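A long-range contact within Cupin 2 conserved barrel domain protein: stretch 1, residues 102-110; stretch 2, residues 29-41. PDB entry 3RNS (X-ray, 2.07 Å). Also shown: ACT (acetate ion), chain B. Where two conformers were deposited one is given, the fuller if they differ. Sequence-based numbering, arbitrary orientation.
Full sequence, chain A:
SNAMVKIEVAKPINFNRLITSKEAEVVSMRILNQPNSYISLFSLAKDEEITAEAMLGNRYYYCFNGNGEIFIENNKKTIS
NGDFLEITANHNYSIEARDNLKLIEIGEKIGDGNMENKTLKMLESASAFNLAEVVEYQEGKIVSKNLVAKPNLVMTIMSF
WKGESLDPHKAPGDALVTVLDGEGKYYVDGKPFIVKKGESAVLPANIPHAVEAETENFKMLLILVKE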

# COMPACT_ATOMS: atom_id res chain seq x y z
N LYS A 102 9.53 -3.28 7.24
CA LYS A 102 9.27 -2.27 6.24
C LYS A 102 7.77 -2.07 6.11
O LYS A 102 6.99 -3.04 6.09
CB LYS A 102 9.90 -2.64 4.90
CG LYS A 102 11.45 -2.74 4.98
CD LYS A 102 12.05 -2.99 3.65
CE LYS A 102 13.58 -3.18 3.75
NZ LYS A 102 14.11 -3.43 2.37
N LEU A 103 7.36 -0.82 6.00
CA LEU A 103 5.93 -0.49 6.09
C LEU A 103 5.61 0.55 5.07
O LEU A 103 6.42 1.49 4.84
CB LEU A 103 5.65 0.09 7.46
CG LEU A 103 5.84 -0.75 8.72
CD1 LEU A 103 5.68 0.12 9.93
CD2 LEU A 103 4.88 -1.95 8.75
N ILE A 104 4.43 0.43 4.44
CA ILE A 104 3.80 1.54 3.78
C ILE A 104 2.88 2.20 4.82
O ILE A 104 2.07 1.51 5.43
CB ILE A 104 2.91 1.12 2.56
CG1 ILE A 104 3.66 0.23 1.57
CG2 ILE A 104 2.36 2.38 1.87
CD1 ILE A 104 2.84 -0.23 0.36
N GLU A 105 2.99 3.51 5.01
CA GLU A 105 2.16 4.24 5.93
C GLU A 105 1.25 5.16 5.10
O GLU A 105 1.73 5.95 4.33
CB GLU A 105 2.99 5.10 6.91
CG GLU A 105 2.14 5.94 7.88
CD GLU A 105 2.97 6.88 8.77
OE1 GLU A 105 3.06 8.08 8.44
OE2 GLU A 105 3.51 6.43 9.80
N ILE A 106 -0.05 5.07 5.30
CA ILE A 106 -1.03 5.87 4.59
C ILE A 106 -1.70 6.67 5.68
O ILE A 106 -2.16 6.11 6.65
CB ILE A 106 -2.07 5.02 3.83
CG1 ILE A 106 -1.40 4.00 2.91
CG2 ILE A 106 -2.96 5.89 2.98
CD1 ILE A 106 -1.16 2.63 3.54
N GLY A 107 -1.69 7.98 5.55
CA GLY A 107 -2.28 8.82 6.53
C GLY A 107 -3.24 9.83 6.00
O GLY A 107 -3.08 10.29 4.88
N GLU A 108 -4.27 10.14 6.81
CA GLU A 108 -5.12 11.33 6.66
C GLU A 108 -4.53 12.39 7.56
O GLU A 108 -4.26 12.12 8.73
CB GLU A 108 -6.55 11.08 7.14
CG GLU A 108 -7.48 10.30 6.20
CD GLU A 108 -8.93 10.82 6.25
OE1 GLU A 108 -9.50 10.91 7.37
OE2 GLU A 108 -9.49 11.19 5.19
N LYS A 109 -4.36 13.60 7.06
CA LYS A 109 -3.75 14.61 7.91
C LYS A 109 -4.73 15.13 9.03
O LYS A 109 -4.38 15.09 10.23
CB LYS A 109 -3.07 15.69 7.06
CG LYS A 109 -1.88 15.10 6.30
CD LYS A 109 -1.00 16.13 5.59
CE LYS A 109 -0.17 15.46 4.49
NZ LYS A 109 0.45 16.45 3.59
N ILE A 110 -5.96 15.51 8.65
CA ILE A 110 -6.97 15.94 9.66
C ILE A 110 -8.28 15.13 9.61
O ILE A 110 -8.68 14.65 8.54
CB ILE A 110 -7.29 17.45 9.56
CG1 ILE A 110 -6.08 18.29 10.04
CG2 ILE A 110 -8.54 17.82 10.43
CD1 ILE A 110 -6.36 19.81 10.08
C ACT B . 6.85 10.97 6.77
O ACT B . 7.56 11.69 7.54
OXT ACT B . 7.34 10.75 5.65
CH3 ACT B . 5.53 10.41 7.20
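Stretch 2, residues 29-41: MRILNQPNSYISL

Stretch 2 folds back on itself as a hairpin, and its second strand, residues 37-41, lies antiparallel beside strand 102-108, with 166° between their N-to-C directions and a closest approach of 4.6 Å between the axes. The register pairs I104 with L41, E105 with S40, I106 with I39, G107 with Y38 and E108 with S37. The first strand of the hairpin, from residue 29 onward, lies beyond 37-41 and barely touches stretch 1, its R30 and N33 reaching across only through their side chains.

Two hydrogen-bonded pairs hold the strands together. At E105 and S40 the bonds are short and nearly straight, N of E105 to O of S40 at 2.7 Å and N of S40 to O of E105 at 2.8 Å. At G107 and Y38 they are slightly longer, N of Y38 to O of G107 at 3.0 Å and N of G107 to O of Y38 at 3.1 Å. Between these pairs the chains draw closer, the CA atoms of I106 and I39 lying 4.5 Å apart.

The two faces of this ribbon differ in character. On one, aliphatic side chains pack together: CG2 of I104 lies 3.6 Å from CG2 of I39, while CG1 of I104 meets CD2 of L41 at 3.7 Å. I106 touches I39 more loosely, CG1 to CG1 at 4.5 Å.

The other face is shaped by a bump and a hollow. With chi1 at 66° (p), Y38 lays its ring over G107, whose CA stands 4.0 Å from the ring centroid, over the face. The absence of a side chain makes this possible, since an ideal CB on G107 would fall 2.5 Å from CE1 of Y38, a clash. Having crossed the glycine, the ring delivers its hydroxyl to E105, and OH of Y38 donates to OE1 of E105 at 2.6 Å, with the carboxylate oxygen at the ring edge. An acetate ion lies on this face too, accepting a hydrogen bond at OXT from OG of S40 at 3.0 Å.

Past the strand, K109 stretches its all but extended side chain along the hairpin, CE passing 3.7 Å from CD1 of Y38. Its NZ donates to OD1 of N33 at 2.7 Å and to O of Q34 at 2.9 Å, though NH1 of R30, a like charge, is only 3.7 Å from NZ. N36 secures the backbone here: its O accepts from N of K109 at 3.0 Å, and its OD1 from N of I110 at 2.7 Å. Together the stretches bury 746 Å², both sides summed.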

# COMPACT_ATOMS: atom_id res chain seq x y z
N MSE A 29 10.58 7.86 3.67
CA MSE A 29 10.45 8.52 2.38
C MSE A 29 8.97 8.79 2.11
O MSE A 29 8.13 7.85 2.18
CB MSE A 29 10.93 7.46 1.38
CG MSE A 29 11.01 7.81 -0.03
SE MSE A 29 11.71 6.13 -0.85
CE MSE A 29 11.93 7.14 -2.32
N ARG A 30 8.65 10.02 1.79
CA ARG A 30 7.31 10.32 1.37
C ARG A 30 7.21 9.96 -0.12
O ARG A 30 8.07 10.32 -0.92
CB ARG A 30 6.97 11.77 1.61
CG ARG A 30 5.52 12.05 1.26
CD ARG A 30 4.88 13.01 2.18
NE ARG A 30 4.77 12.55 3.57
CZ ARG A 30 4.07 13.21 4.50
NH1 ARG A 30 3.39 14.27 4.18
NH2 ARG A 30 4.01 12.78 5.75
N ILE A 31 6.19 9.23 -0.50
CA ILE A 31 6.09 8.95 -1.92
C ILE A 31 4.91 9.70 -2.64
O ILE A 31 5.05 10.03 -3.79
CB ILE A 31 6.11 7.46 -2.24
CG1 ILE A 31 4.98 6.76 -1.59
CG2 ILE A 31 7.44 6.72 -1.78
CD1 ILE A 31 4.88 5.31 -2.15
N LEU A 32 3.77 9.91 -1.96
CA LEU A 32 2.67 10.72 -2.48
C LEU A 32 2.26 11.67 -1.38
O LEU A 32 2.18 11.27 -0.23
CB LEU A 32 1.45 9.85 -2.86
CG LEU A 32 1.40 9.14 -4.22
CD1 LEU A 32 2.49 8.10 -4.35
CD2 LEU A 32 -0.01 8.52 -4.44
N ASN A 33 1.98 12.91 -1.72
CA ASN A 33 1.65 13.91 -0.73
C ASN A 33 0.55 14.82 -1.27
O ASN A 33 0.71 15.40 -2.33
CB ASN A 33 2.90 14.72 -0.39
CG ASN A 33 2.83 15.43 0.98
OD1 ASN A 33 1.97 15.14 1.81
ND2 ASN A 33 3.78 16.35 1.20
N GLN A 34 -0.56 14.91 -0.55
CA GLN A 34 -1.66 15.81 -0.90
C GLN A 34 -2.02 16.65 0.33
O GLN A 34 -1.54 16.37 1.44
CB GLN A 34 -2.84 14.98 -1.37
CG GLN A 34 -2.61 14.22 -2.66
CD GLN A 34 -2.59 15.10 -3.90
OE1 GLN A 34 -2.84 16.31 -3.82
NE2 GLN A 34 -2.29 14.50 -5.05
N PRO A 35 -2.86 17.69 0.16
CA PRO A 35 -3.14 18.53 1.31
C PRO A 35 -3.70 17.79 2.52
O PRO A 35 -3.33 18.16 3.62
CB PRO A 35 -4.16 19.57 0.76
CG PRO A 35 -3.91 19.58 -0.73
CD PRO A 35 -3.52 18.17 -1.07
N ASN A 36 -4.50 16.73 2.32
CA ASN A 36 -5.04 16.02 3.50
C ASN A 36 -4.87 14.50 3.50
O ASN A 36 -5.51 13.81 4.29
CB ASN A 36 -6.51 16.36 3.75
CG ASN A 36 -6.95 16.07 5.20
OD1 ASN A 36 -6.28 16.47 6.15
ND2 ASN A 36 -8.08 15.38 5.35
N SER A 37 -3.94 13.99 2.69
CA SER A 37 -3.56 12.60 2.82
C SER A 37 -2.16 12.39 2.18
O SER A 37 -1.67 13.22 1.42
CB SER A 37 -4.61 11.68 2.16
OG SER A 37 -4.78 12.00 0.78
N TYR A 38 -1.52 11.30 2.52
CA TYR A 38 -0.19 11.00 2.00
C TYR A 38 0.09 9.54 2.09
O TYR A 38 -0.60 8.78 2.79
CB TYR A 38 0.88 11.75 2.81
CG TYR A 38 0.99 11.29 4.24
CD1 TYR A 38 0.18 11.82 5.24
CD2 TYR A 38 1.90 10.31 4.59
CE1 TYR A 38 0.28 11.38 6.55
CE2 TYR A 38 2.00 9.86 5.90
CZ TYR A 38 1.18 10.38 6.87
OH TYR A 38 1.27 9.91 8.18
N ILE A 39 1.15 9.15 1.41
CA ILE A 39 1.65 7.80 1.49
C ILE A 39 3.16 7.92 1.71
O ILE A 39 3.82 8.65 0.95
CB ILE A 39 1.47 6.99 0.18
CG1 ILE A 39 0.00 6.86 -0.26
CG2 ILE A 39 2.00 5.58 0.37
CD1 ILE A 39 -0.19 6.07 -1.65
N SER A 40 3.67 7.23 2.73
CA SER A 40 5.10 7.18 3.01
C SER A 40 5.54 5.75 3.16
O SER A 40 4.70 4.89 3.46
CB SER A 40 5.41 7.95 4.31
OG SER A 40 5.29 9.33 4.04
N LEU A 41 6.84 5.52 2.95
CA LEU A 41 7.51 4.28 3.25
C LEU A 41 8.48 4.42 4.44
O LEU A 41 9.14 5.46 4.61
CB LEU A 41 8.27 3.78 2.02
CG LEU A 41 7.55 3.67 0.70
CD1 LEU A 41 8.60 3.24 -0.24
CD2 LEU A 41 6.39 2.60 0.77